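Local coordinates for transcription antitermination protein NusB (PDB 1TZV) that probably takes part in transcription antitermination, binding RNA at the boxA sequence of ribosomal RNA operons, and exists mainly as a monomer in equilibrium with a homodimer, at residues A[9-14]-A[33-38]; A[64-67]-A[73-76]; A[82-87]-A[108-113]; A[87-92]-A[128-133]. All coordinates share one frame; numbering follows the deposited sequence.

Interaction 1: A[9-14]-A[33-38]; sequences RLAVFK and EILDET
Ile34, in the last turn of helix 27-34, lays its two branches against one side of helix 5-19, and Lys14 and Ala11, one helical turn apart, receive them. The CA atoms of Ala11 and Ile34 stand 6.6 Å apart, the nearest such pair across the contact. The side chains of Lys14 and Ile34 run aslant to one another. CG1 of Ile34 lies anti to its carbonyl carbon (chi1 -69°), which carries Ile34 CD1 to the base of the lysine, 3.9 Å from Lys14 CB, while CG2 takes the other branch position. Ile34 CG2 lies 3.9 Å from Ala11 CB and 3.7 Å from Lys14 CE. In the conformer described, the lysine chain bends at chi3 (-63°), which brings CE and NZ beside that methyl, Lys14 NZ lying 3.6 Å from Ile34 CG2, and the ammonium is hydrogen-bonded to Tyr39 OH. Leu35, where the chain leaves helical geometry, adds a looser contact, with Leu35 CD2 4.3 Å from Ala11 CB. An alanine in place of Ile34 removes both branches and would probably leave a gap between Ala11 and the lysine's aliphatic chain. Just beyond, Asp36 OD1 accepts from Thr38 N (2.8 Å) in an Asx turn and also from Thr38 OG1. Helix 5-19 also packs against three more helices: Val12 meets helix 41-56, Phe13 meets helix 79-94, and Leu10 touches helix 100-114.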
loop_
_atom_site.group_PDB
_atom_site.type_symbol
_atom_site.label_atom_id
_atom_site.label_comp_id
_atom_site.label_asym_id
_atom_site.label_seq_id
_atom_site.Cartn_x
_atom_site.Cartn_y
_atom_site.Cartn_z
ATOM N N ARG A 9 8.705 -1.851 0.417
ATOM C CA ARG A 9 7.269 -1.726 0.216
ATOM C C ARG A 9 6.598 -3.069 -0.008
ATOM O O ARG A 9 5.463 -3.273 0.444
ATOM C CB ARG A 9 6.948 -0.792 -0.953
ATOM C CG ARG A 9 5.484 -0.404 -1.002
ATOM C CD ARG A 9 5.125 0.350 -2.257
ATOM N NE ARG A 9 5.707 1.686 -2.345
ATOM C CZ ARG A 9 6.727 2.002 -3.129
ATOM N NH1 ARG A 9 7.314 1.086 -3.887
ATOM N NH2 ARG A 9 7.113 3.263 -3.212
ATOM N N LEU A 10 7.277 -3.980 -0.700
ATOM C CA LEU A 10 6.701 -5.301 -0.929
ATOM C C LEU A 10 6.541 -6.059 0.385
ATOM O O LEU A 10 5.616 -6.850 0.532
ATOM C CB LEU A 10 7.556 -6.129 -1.894
ATOM C CG LEU A 10 7.249 -6.027 -3.391
ATOM C CD1 LEU A 10 8.302 -6.839 -4.132
ATOM C CD2 LEU A 10 5.825 -6.523 -3.710
ATOM N N ALA A 11 7.437 -5.834 1.344
ATOM C CA ALA A 11 7.314 -6.525 2.638
ATOM C C ALA A 11 6.034 -6.047 3.336
ATOM O O ALA A 11 5.328 -6.836 3.977
ATOM C CB ALA A 11 8.540 -6.240 3.526
ATOM N N VAL A 12 5.750 -4.747 3.231
ATOM C CA VAL A 12 4.537 -4.177 3.810
ATOM C C VAL A 12 3.326 -4.840 3.133
ATOM O O VAL A 12 2.388 -5.291 3.802
ATOM C CB VAL A 12 4.503 -2.633 3.605
ATOM C CG1 VAL A 12 3.185 -2.090 4.072
ATOM C CG2 VAL A 12 5.644 -1.974 4.373
ATOM N N PHE A 13 3.368 -4.912 1.804
ATOM C CA PHE A 13 2.280 -5.539 1.074
ATOM C C PHE A 13 2.115 -6.997 1.493
ATOM O O PHE A 13 0.992 -7.437 1.716
ATOM C CB PHE A 13 2.507 -5.468 -0.432
ATOM C CG PHE A 13 1.479 -6.237 -1.204
ATOM C CD1 PHE A 13 0.199 -5.729 -1.363
ATOM C CD2 PHE A 13 1.754 -7.513 -1.654
ATOM C CE1 PHE A 13 -0.808 -6.505 -1.957
ATOM C CE2 PHE A 13 0.761 -8.298 -2.250
ATOM C CZ PHE A 13 -0.521 -7.789 -2.397
ATOM N N LYS A 14 3.210 -7.744 1.599
ATOM C CA LYS A 14 3.101 -9.141 2.004
ATOM C C LYS A 14 2.469 -9.298 3.378
ATOM O O LYS A 14 1.695 -10.234 3.598
ATOM C CB LYS A 14 4.473 -9.814 1.963
ATOM C CG LYS A 14 5.033 -9.951 0.556
ATOM C CD LYS A 14 6.367 -10.686 0.545
ATOM C CE LYS A 14 7.428 -9.917 1.311
ATOM N NZ LYS A 14 8.699 -10.677 1.422
ATOM N N GLU A 33 7.706 -11.482 10.974
ATOM C CA GLU A 33 8.074 -12.802 10.449
ATOM C C GLU A 33 8.710 -12.636 9.066
ATOM O O GLU A 33 9.602 -13.392 8.674
ATOM C CB GLU A 33 6.850 -13.707 10.300
ATOM C CG GLU A 33 6.085 -14.007 11.582
ATOM C CD GLU A 33 4.907 -14.936 11.333
ATOM O OE1 GLU A 33 4.527 -15.111 10.155
ATOM O OE2 GLU A 33 4.357 -15.479 12.313
ATOM N N ILE A 34 8.240 -11.631 8.330
ATOM C CA ILE A 34 8.722 -11.346 6.978
ATOM C C ILE A 34 10.081 -10.657 7.001
ATOM O O ILE A 34 10.977 -10.994 6.216
ATOM C CB ILE A 34 7.685 -10.457 6.233
ATOM C CG1 ILE A 34 6.425 -11.284 5.968
ATOM C CG2 ILE A 34 8.255 -9.920 4.929
ATOM C CD1 ILE A 34 5.197 -10.444 5.700
ATOM N N LEU A 35 10.235 -9.691 7.902
ATOM C CA LEU A 35 11.495 -8.969 8.024
ATOM C C LEU A 35 12.547 -9.906 8.612
ATOM O O LEU A 35 12.291 -10.634 9.570
ATOM C CB LEU A 35 11.340 -7.731 8.923
ATOM C CG LEU A 35 10.372 -6.654 8.409
ATOM C CD1 LEU A 35 10.224 -5.564 9.456
ATOM C CD2 LEU A 35 10.869 -6.068 7.088
ATOM N N ASP A 36 13.719 -9.907 8.000
ATOM C CA ASP A 36 14.814 -10.736 8.479
ATOM C C ASP A 36 16.126 -10.058 8.138
ATOM O O ASP A 36 16.154 -8.873 7.789
ATOM C CB ASP A 36 14.751 -12.147 7.875
ATOM C CG ASP A 36 14.767 -12.147 6.365
ATOM O OD1 ASP A 36 15.253 -11.169 5.777
ATOM O OD2 ASP A 36 14.309 -13.140 5.764
ATOM N N GLU A 37 17.213 -10.818 8.238
ATOM C CA GLU A 37 18.545 -10.304 7.965
ATOM C C GLU A 37 18.733 -9.727 6.566
ATOM O O GLU A 37 19.647 -8.932 6.347
ATOM C CB GLU A 37 19.590 -11.404 8.212
ATOM C CG GLU A 37 19.232 -12.747 7.586
ATOM C CD GLU A 37 18.096 -13.456 8.314
ATOM O OE1 GLU A 37 17.524 -14.412 7.740
ATOM O OE2 GLU A 37 17.782 -13.070 9.462
ATOM N N THR A 38 17.880 -10.111 5.619
ATOM C CA THR A 38 18.017 -9.589 4.259
ATOM C C THR A 38 17.526 -8.146 4.110
ATOM O O THR A 38 17.732 -7.517 3.066
ATOM C CB THR A 38 17.303 -10.482 3.214
ATOM O OG1 THR A 38 15.883 -10.400 3.375
ATOM C CG2 THR A 38 17.746 -11.930 3.368
#

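Interaction 2: A[64-67]-A[73-76]; sequences LISR and SLNR
Ile65 and Leu74 meet where the end of helix 58-66 faces the loop leading to helix 79-94, the connection between two consecutive helices of the all-helical NusB fold. The firm part of the contact is apolar and small: Ile65 CG2 lies 3.9 Å from Leu74 CD1, and the two side chains are nearly perpendicular. With CG anti to the backbone N (chi1 -171°), Leu74 extends its methyl toward the isoleucine. Ile65 is buried and also packs on Leu85 and Thr89 of helix 79-94, so the leucine adds to an apolar patch already backed by that helix. The nearest CA atoms across the contact are those of Ser66 and Leu74, 6.3 Å apart. No direct hydrogen bond joins the segments.

The polar side is more open, with Ser66 partly exposed and a water lying between the segments. The serine hydroxyl sits 4.0 Å from Leu74 CB, measured from Ser66 OG, and is hydrogen-bonded to Asp62 O, one helical turn back. Just 115 Å² is buried in all, both sides counted, and Leu74 too remains partly exposed. A single water bridges the two segments here: it donates to Ser66 OG at 2.8 Å and accepts from Leu74 N at 2.9 Å.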
loop_
_atom_site.group_PDB
_atom_site.type_symbol
_atom_site.label_atom_id
_atom_site.label_comp_id
_atom_site.label_asym_id
_atom_site.label_seq_id
_atom_site.Cartn_x
_atom_site.Cartn_y
_atom_site.Cartn_z
ATOM N N LEU A 64 -11.883 6.430 2.490
ATOM C CA LEU A 64 -11.470 7.306 1.402
ATOM C C LEU A 64 -11.465 6.530 0.071
ATOM O O LEU A 64 -12.012 6.996 -0.925
ATOM C CB LEU A 64 -10.083 7.890 1.684
ATOM C CG LEU A 64 -9.506 8.785 0.571
ATOM C CD1 LEU A 64 -10.480 9.912 0.223
ATOM C CD2 LEU A 64 -8.174 9.342 1.012
ATOM N N ILE A 65 -10.866 5.341 0.050
ATOM C CA ILE A 65 -10.839 4.550 -1.176
ATOM C C ILE A 65 -12.258 4.265 -1.676
ATOM O O ILE A 65 -12.546 4.357 -2.875
ATOM C CB ILE A 65 -10.114 3.198 -0.936
ATOM C CG1 ILE A 65 -8.639 3.454 -0.635
ATOM C CG2 ILE A 65 -10.245 2.303 -2.159
ATOM C CD1 ILE A 65 -7.974 2.263 0.056
ATOM N N SER A 66 -13.152 3.949 -0.748
ATOM C CA SER A 66 -14.527 3.626 -1.098
ATOM C C SER A 66 -15.259 4.769 -1.812
ATOM O O SER A 66 -16.226 4.521 -2.534
ATOM C CB SER A 66 -15.291 3.180 0.153
ATOM O OG SER A 66 -14.777 1.940 0.649
ATOM N N ARG A 67 -14.806 6.004 -1.618
ATOM C CA ARG A 67 -15.443 7.141 -2.284
ATOM C C ARG A 67 -15.158 7.142 -3.785
ATOM O O ARG A 67 -15.707 7.959 -4.530
ATOM C CB ARG A 67 -14.960 8.456 -1.675
ATOM C CG ARG A 67 -15.418 8.679 -0.250
ATOM C CD ARG A 67 -14.857 9.982 0.276
ATOM N NE ARG A 67 -14.412 9.863 1.658
ATOM C CZ ARG A 67 -13.714 10.794 2.294
ATOM N NH1 ARG A 67 -13.383 11.916 1.668
ATOM N NH2 ARG A 67 -13.337 10.599 3.548
ATOM N N SER A 73 -16.947 -3.078 -4.471
ATOM C CA SER A 73 -16.864 -2.520 -3.126
ATOM C C SER A 73 -15.462 -2.949 -2.697
ATOM O O SER A 73 -14.902 -3.895 -3.253
ATOM C CB SER A 73 -17.904 -3.137 -2.200
ATOM O OG SER A 73 -17.633 -4.509 -1.991
ATOM N N LEU A 74 -14.894 -2.255 -1.726
ATOM C CA LEU A 74 -13.550 -2.581 -1.259
ATOM C C LEU A 74 -13.454 -4.045 -0.825
ATOM O O LEU A 74 -12.468 -4.710 -1.111
ATOM C CB LEU A 74 -13.182 -1.662 -0.098
ATOM C CG LEU A 74 -11.732 -1.704 0.381
ATOM C CD1 LEU A 74 -10.782 -1.337 -0.749
ATOM C CD2 LEU A 74 -11.584 -0.727 1.544
ATOM N N ASN A 75 -14.493 -4.551 -0.180
ATOM C CA ASN A 75 -14.477 -5.928 0.293
ATOM C C ASN A 75 -14.591 -6.977 -0.810
ATOM O O ASN A 75 -14.171 -8.124 -0.630
ATOM C CB ASN A 75 -15.589 -6.133 1.328
ATOM C CG ASN A 75 -16.974 -5.909 0.754
ATOM N N ARG A 76 -15.127 -6.585 -1.961
ATOM C CA ARG A 76 -15.292 -7.514 -3.073
ATOM C C ARG A 76 -14.079 -7.561 -3.981
ATOM O O ARG A 76 -13.945 -8.457 -4.806
ATOM C CB ARG A 76 -16.553 -7.173 -3.863
ATOM C CG ARG A 76 -17.830 -7.711 -3.200
ATOM C CD ARG A 76 -19.063 -7.270 -3.978
ATOM N NE ARG A 76 -18.864 -7.420 -5.417
ATOM C CZ ARG A 76 -19.009 -6.434 -6.296
ATOM N NH1 ARG A 76 -19.359 -5.218 -5.885
ATOM N NH2 ARG A 76 -18.794 -6.659 -7.588
HETATM O O HOH W 1 -16.294 -0.013 -0.617
#

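Interaction 3: A[82-87]-A[108-113]; sequences RNVLRL and IEIAKR
Val84 and Ile110 make the closest side-chain contact of an antiparallel helix pair inside the NusB helical bundle, helix 79-94 packing on helix 100-114. The short axes run at 168° to each other and approach to 9.6 Å, and all four touching residues are buried.

The side-chain packing is wholly apolar. Val84 and Ile110 lie alongside with opposed directions, and the valine's CG2 meets both CG2 and CB of the isoleucine. CG2 of Ile110 takes the branch position anti to its backbone N and lies 3.6 Å from Val84 CG2; the same valine methyl, Val84 CG2, lies 4.0 Å from Ile110 CB. One turn further along helix 79-94, Leu87 in the conformer described comes loosely to the other branch of the isoleucine, Leu87 CD2 lying 4.4 Å from Ile110 CD1.

A second kind of contact sets a side chain against backbone. The CA atoms of Val84 and Ala111 are 6.5 Å apart, the nearest such pair between the segments, and the small side chain of Ala111 probably allows the valine methyl to approach the backbone. Ala111 itself also touches Val123 of helix 117-134, while helix 5-19 contributes Phe13, which packs on Val84. At the alanine, Val84 CG2 approaches the main-chain nitrogen, Ala111 N, to 4.0 Å.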
loop_
_atom_site.group_PDB
_atom_site.type_symbol
_atom_site.label_atom_id
_atom_site.label_comp_id
_atom_site.label_asym_id
_atom_site.label_seq_id
_atom_site.Cartn_x
_atom_site.Cartn_y
_atom_site.Cartn_z
ATOM N N ARG A 82 -7.266 -4.708 -3.010
ATOM C CA ARG A 82 -7.667 -3.987 -1.812
ATOM C C ARG A 82 -6.445 -3.504 -1.029
ATOM O O ARG A 82 -6.361 -2.331 -0.601
ATOM C CB ARG A 82 -8.527 -4.911 -0.917
ATOM C CG ARG A 82 -8.742 -4.398 0.521
ATOM C CD ARG A 82 -9.842 -5.168 1.277
ATOM N NE ARG A 82 -9.586 -6.603 1.316
ATOM C CZ ARG A 82 -10.149 -7.482 0.496
ATOM N NH1 ARG A 82 -9.825 -8.757 0.604
ATOM N NH2 ARG A 82 -11.057 -7.101 -0.396
ATOM N N ASN A 83 -5.468 -4.382 -0.855
ATOM C CA ASN A 83 -4.303 -3.998 -0.073
ATOM C C ASN A 83 -3.305 -3.121 -0.823
ATOM O O ASN A 83 -2.626 -2.296 -0.194
ATOM C CB ASN A 83 -3.714 -5.248 0.566
ATOM C CG ASN A 83 -4.645 -5.809 1.620
ATOM O OD1 ASN A 83 -5.290 -6.870 1.431
ATOM N ND2 ASN A 83 -4.800 -5.088 2.683
ATOM N N VAL A 84 -3.232 -3.250 -2.139
ATOM C CA VAL A 84 -2.384 -2.336 -2.901
ATOM C C VAL A 84 -3.021 -0.936 -2.751
ATOM O O VAL A 84 -2.300 0.054 -2.552
ATOM C CB VAL A 84 -2.329 -2.713 -4.399
ATOM C CG1 VAL A 84 -1.769 -1.528 -5.239
ATOM C CG2 VAL A 84 -1.435 -3.923 -4.571
ATOM N N LEU A 85 -4.339 -0.821 -2.834
ATOM C CA LEU A 85 -4.972 0.487 -2.689
ATOM C C LEU A 85 -4.749 1.054 -1.293
ATOM O O LEU A 85 -4.467 2.249 -1.133
ATOM C CB LEU A 85 -6.466 0.405 -3.029
ATOM C CG LEU A 85 -6.752 0.192 -4.524
ATOM C CD1 LEU A 85 -8.256 -0.045 -4.721
ATOM C CD2 LEU A 85 -6.301 1.406 -5.355
ATOM N N ARG A 86 -4.845 0.228 -0.259
ATOM C CA ARG A 86 -4.604 0.701 1.108
ATOM C C ARG A 86 -3.167 1.205 1.264
ATOM O O ARG A 86 -2.924 2.298 1.802
ATOM C CB ARG A 86 -4.832 -0.419 2.133
ATOM C CG ARG A 86 -6.276 -0.750 2.369
ATOM C CD ARG A 86 -6.375 -2.076 3.081
ATOM N NE ARG A 86 -7.691 -2.226 3.699
ATOM C CZ ARG A 86 -8.157 -3.373 4.191
ATOM N NH1 ARG A 86 -9.348 -3.404 4.773
ATOM N NH2 ARG A 86 -7.450 -4.490 4.050
ATOM N N LEU A 87 -2.214 0.411 0.800
ATOM C CA LEU A 87 -0.795 0.744 0.894
ATOM C C LEU A 87 -0.453 2.036 0.147
ATOM O O LEU A 87 0.232 2.932 0.678
ATOM C CB LEU A 87 0.033 -0.434 0.351
ATOM C CG LEU A 87 1.552 -0.289 0.198
ATOM C CD1 LEU A 87 2.171 0.325 1.441
ATOM C CD2 LEU A 87 2.147 -1.666 -0.066
ATOM N N ILE A 108 0.919 0.122 -9.103
ATOM C CA ILE A 108 0.471 -0.576 -10.302
ATOM C C ILE A 108 1.347 -1.815 -10.515
ATOM O O ILE A 108 0.833 -2.878 -10.890
ATOM C CB ILE A 108 0.576 0.346 -11.554
ATOM C CG1 ILE A 108 -0.472 1.456 -11.487
ATOM C CG2 ILE A 108 0.416 -0.466 -12.843
ATOM C CD1 ILE A 108 -0.171 2.609 -12.456
ATOM N N GLU A 109 2.651 -1.693 -10.306
ATOM C CA GLU A 109 3.563 -2.832 -10.463
ATOM C C GLU A 109 3.157 -3.973 -9.535
ATOM O O GLU A 109 3.165 -5.148 -9.954
ATOM C CB GLU A 109 5.009 -2.447 -10.135
ATOM C CG GLU A 109 5.779 -1.632 -11.182
ATOM C CD GLU A 109 7.128 -1.117 -10.641
ATOM O OE1 GLU A 109 7.602 -1.623 -9.595
ATOM O OE2 GLU A 109 7.722 -0.208 -11.264
ATOM N N ILE A 110 2.821 -3.672 -8.282
ATOM C CA ILE A 110 2.423 -4.733 -7.363
ATOM C C ILE A 110 1.116 -5.358 -7.821
ATOM O O ILE A 110 0.973 -6.583 -7.810
ATOM C CB ILE A 110 2.289 -4.201 -5.916
ATOM C CG1 ILE A 110 3.646 -3.671 -5.429
ATOM C CG2 ILE A 110 1.813 -5.342 -4.981
ATOM C CD1 ILE A 110 3.593 -3.038 -4.011
ATOM N N ALA A 111 0.154 -4.544 -8.231
ATOM C CA ALA A 111 -1.123 -5.072 -8.694
ATOM C C ALA A 111 -0.929 -5.984 -9.897
ATOM O O ALA A 111 -1.577 -7.028 -9.981
ATOM C CB ALA A 111 -2.072 -3.933 -9.052
ATOM N N LYS A 112 -0.051 -5.619 -10.819
ATOM C CA LYS A 112 0.193 -6.455 -11.998
ATOM C C LYS A 112 0.944 -7.728 -11.621
ATOM O O LYS A 112 0.686 -8.805 -12.175
ATOM C CB LYS A 112 0.987 -5.674 -13.037
ATOM C CG LYS A 112 0.163 -4.614 -13.720
ATOM C CD LYS A 112 0.972 -3.911 -14.808
ATOM C CE LYS A 112 0.116 -2.934 -15.587
ATOM N NZ LYS A 112 0.883 -2.361 -16.729
ATOM N N ARG A 113 1.850 -7.610 -10.659
ATOM C CA ARG A 113 2.667 -8.716 -10.166
ATOM C C ARG A 113 1.805 -9.901 -9.756
ATOM O O ARG A 113 2.072 -11.050 -10.161
ATOM C CB ARG A 113 3.487 -8.219 -8.955
ATOM C CG ARG A 113 4.406 -9.220 -8.261
ATOM C CD ARG A 113 5.124 -8.522 -7.086
ATOM N NE ARG A 113 5.974 -9.442 -6.329
ATOM C CZ ARG A 113 7.213 -9.775 -6.671
ATOM N NH1 ARG A 113 7.896 -10.622 -5.925
ATOM N NH2 ARG A 113 7.772 -9.250 -7.755
#

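Interaction 4: A[87-92]-A[128-133]; sequences LATYEL and DRIAKE
This contact belongs to a nearly parallel helix pair of the NusB bundle, in which Leu92 and Thr89 of helix 79-94 meet Ala131 and Ile130 of helix 117-134. The short axes make a crossing angle of -17° and stay 10.8 Å apart at their closest. Leu92 makes the larger part of the contact on its helix. Leu92 CD2 lies 3.8 Å from Ala131 CB and is modelled 3.5 Å from Ala131 CA. Both leucine torsions (chi1 -126°, chi2 130°) depart from staggered values, so the exact place of its methyls, and with it that short approach, is somewhat doubtful. Leu92 CD2 also lies 4.3 Å from Ile130 CG2, a looser contact.

One turn earlier on helix 79-94, Thr89 meets Ile130, the two side chains standing roughly square to each other. Ile130 CD1 comes to 3.7 Å from Thr89 OG1, but the hydroxyl is hydrogen-bonded to Leu85 O within its own helix, which satisfies this buried polar group among apolar neighbours. Ile61, Leu64 and Ile65 of helix 58-66 also touch Thr89, and Ile100 of helix 100-114 touches Ala131. The contact thus pairs two near-parallel helices that are not consecutive in the chain, in the buried interior of the all-helical NusB fold.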
loop_
_atom_site.group_PDB
_atom_site.type_symbol
_atom_site.label_atom_id
_atom_site.label_comp_id
_atom_site.label_asym_id
_atom_site.label_seq_id
_atom_site.Cartn_x
_atom_site.Cartn_y
_atom_site.Cartn_z
ATOM N N LEU A 87 -2.214 0.411 0.800
ATOM C CA LEU A 87 -0.795 0.744 0.894
ATOM C C LEU A 87 -0.453 2.036 0.147
ATOM O O LEU A 87 0.232 2.932 0.678
ATOM C CB LEU A 87 0.033 -0.434 0.351
ATOM C CG LEU A 87 1.552 -0.289 0.198
ATOM C CD1 LEU A 87 2.171 0.325 1.441
ATOM C CD2 LEU A 87 2.147 -1.666 -0.066
ATOM N N ALA A 88 -0.922 2.141 -1.087
ATOM C CA ALA A 88 -0.669 3.329 -1.901
ATOM C C ALA A 88 -1.348 4.571 -1.329
ATOM O O ALA A 88 -0.761 5.666 -1.391
ATOM C CB ALA A 88 -1.144 3.099 -3.352
ATOM N N THR A 89 -2.566 4.447 -0.803
ATOM C CA THR A 89 -3.272 5.602 -0.233
ATOM C C THR A 89 -2.515 6.071 1.009
ATOM O O THR A 89 -2.307 7.282 1.202
ATOM C CB THR A 89 -4.737 5.233 0.076
ATOM O OG1 THR A 89 -5.380 4.906 -1.159
ATOM C CG2 THR A 89 -5.508 6.419 0.702
ATOM N N TYR A 90 -2.064 5.139 1.840
ATOM C CA TYR A 90 -1.284 5.488 3.009
ATOM C C TYR A 90 -0.036 6.252 2.566
ATOM O O TYR A 90 0.295 7.311 3.110
ATOM C CB TYR A 90 -0.846 4.221 3.761
ATOM C CG TYR A 90 0.265 4.519 4.745
ATOM C CD1 TYR A 90 -0.005 5.170 5.966
ATOM C CD2 TYR A 90 1.598 4.311 4.392
ATOM C CE1 TYR A 90 1.035 5.614 6.786
ATOM C CE2 TYR A 90 2.646 4.756 5.211
ATOM C CZ TYR A 90 2.346 5.408 6.396
ATOM O OH TYR A 90 3.370 5.908 7.175
ATOM N N GLU A 91 0.679 5.717 1.584
ATOM C CA GLU A 91 1.902 6.347 1.126
ATOM C C GLU A 91 1.632 7.741 0.549
ATOM O O GLU A 91 2.372 8.700 0.846
ATOM C CB GLU A 91 2.598 5.444 0.098
ATOM C CG GLU A 91 3.984 5.913 -0.253
ATOM C CD GLU A 91 4.683 4.936 -1.169
ATOM O OE1 GLU A 91 4.579 5.105 -2.403
ATOM O OE2 GLU A 91 5.316 3.998 -0.669
ATOM N N LEU A 92 0.596 7.858 -0.263
ATOM C CA LEU A 92 0.195 9.139 -0.853
ATOM C C LEU A 92 -0.058 10.206 0.231
ATOM O O LEU A 92 0.444 11.345 0.158
ATOM C CB LEU A 92 -1.107 8.945 -1.618
ATOM C CG LEU A 92 -1.414 9.297 -3.063
ATOM C CD1 LEU A 92 -2.051 8.093 -3.755
ATOM C CD2 LEU A 92 -2.380 10.467 -3.083
ATOM N N ASP A 128 -5.135 7.501 -9.510
ATOM C CA ASP A 128 -5.000 8.804 -10.172
ATOM C C ASP A 128 -6.067 9.731 -9.614
ATOM O O ASP A 128 -5.804 10.916 -9.356
ATOM C CB ASP A 128 -5.203 8.695 -11.691
ATOM C CG ASP A 128 -3.965 8.234 -12.426
ATOM O OD1 ASP A 128 -4.091 7.991 -13.648
ATOM O OD2 ASP A 128 -2.876 8.110 -11.827
ATOM N N ARG A 129 -7.276 9.213 -9.422
ATOM C CA ARG A 129 -8.378 10.005 -8.897
ATOM C C ARG A 129 -8.140 10.403 -7.440
ATOM O O ARG A 129 -8.371 11.553 -7.048
ATOM C CB ARG A 129 -9.701 9.238 -9.071
ATOM C CG ARG A 129 -10.161 9.149 -10.536
ATOM C CD ARG A 129 -11.183 8.024 -10.777
ATOM N NE ARG A 129 -12.435 8.243 -10.061
ATOM C CZ ARG A 129 -13.257 7.283 -9.637
ATOM N NH1 ARG A 129 -14.370 7.607 -8.997
ATOM N NH2 ARG A 129 -12.962 5.999 -9.821
ATOM N N ILE A 130 -7.669 9.477 -6.614
ATOM C CA ILE A 130 -7.400 9.811 -5.222
ATOM C C ILE A 130 -6.284 10.856 -5.134
ATOM O O ILE A 130 -6.387 11.817 -4.360
ATOM C CB ILE A 130 -6.975 8.563 -4.406
ATOM C CG1 ILE A 130 -8.164 7.611 -4.264
ATOM C CG2 ILE A 130 -6.432 8.973 -3.035
ATOM C CD1 ILE A 130 -7.782 6.236 -3.707
ATOM N N ALA A 131 -5.236 10.676 -5.927
ATOM C CA ALA A 131 -4.099 11.595 -5.898
ATOM C C ALA A 131 -4.453 13.002 -6.355
ATOM O O ALA A 131 -4.014 13.991 -5.746
ATOM C CB ALA A 131 -2.961 11.047 -6.756
ATOM N N LYS A 132 -5.267 13.114 -7.394
ATOM C CA LYS A 132 -5.572 14.450 -7.891
ATOM C C LYS A 132 -6.449 15.234 -6.933
ATOM O O LYS A 132 -6.516 16.473 -7.017
ATOM C CB LYS A 132 -6.195 14.384 -9.282
ATOM C CG LYS A 132 -7.600 13.869 -9.343
ATOM C CD LYS A 132 -8.078 13.872 -10.791
ATOM C CE LYS A 132 -7.064 13.209 -11.714
ATOM N N GLU A 133 -7.099 14.547 -5.995
ATOM C CA GLU A 133 -7.958 15.236 -5.041
ATOM C C GLU A 133 -7.400 15.232 -3.623
ATOM O O GLU A 133 -7.870 16.005 -2.782
ATOM C CB GLU A 133 -9.361 14.612 -5.038
ATOM C CG GLU A 133 -10.032 14.700 -6.394
ATOM C CD GLU A 133 -11.453 14.182 -6.392
ATOM O OE1 GLU A 133 -11.850 13.502 -5.427
ATOM O OE2 GLU A 133 -12.174 14.452 -7.377
#

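In the fold
Helix 79-94 ties the set together: interactions 3 and 4 use successive parts of it, sharing Leu87, and face helices 100-114 and 117-134, which follow each other in the chain. Both are buried and mainly apolar, interaction 4 also taking in a threonine hydroxyl, with centres about 6 and 10 Å from the chain centre. Interactions 1 and 2 lie farther out, at about 13 and 14 Å, on opposite sides of that centre, their own centres about 25 Å apart; both are partly buried and mix methyl packing with polar groups, a lysine in one and a bridging water in the other. Each reaches inward: the Arg9-Glu91 salt bridge joins interaction 1 to interaction 4, and the probable Leu74-Arg82 hydrogen bond joins interaction 2 to interaction 3.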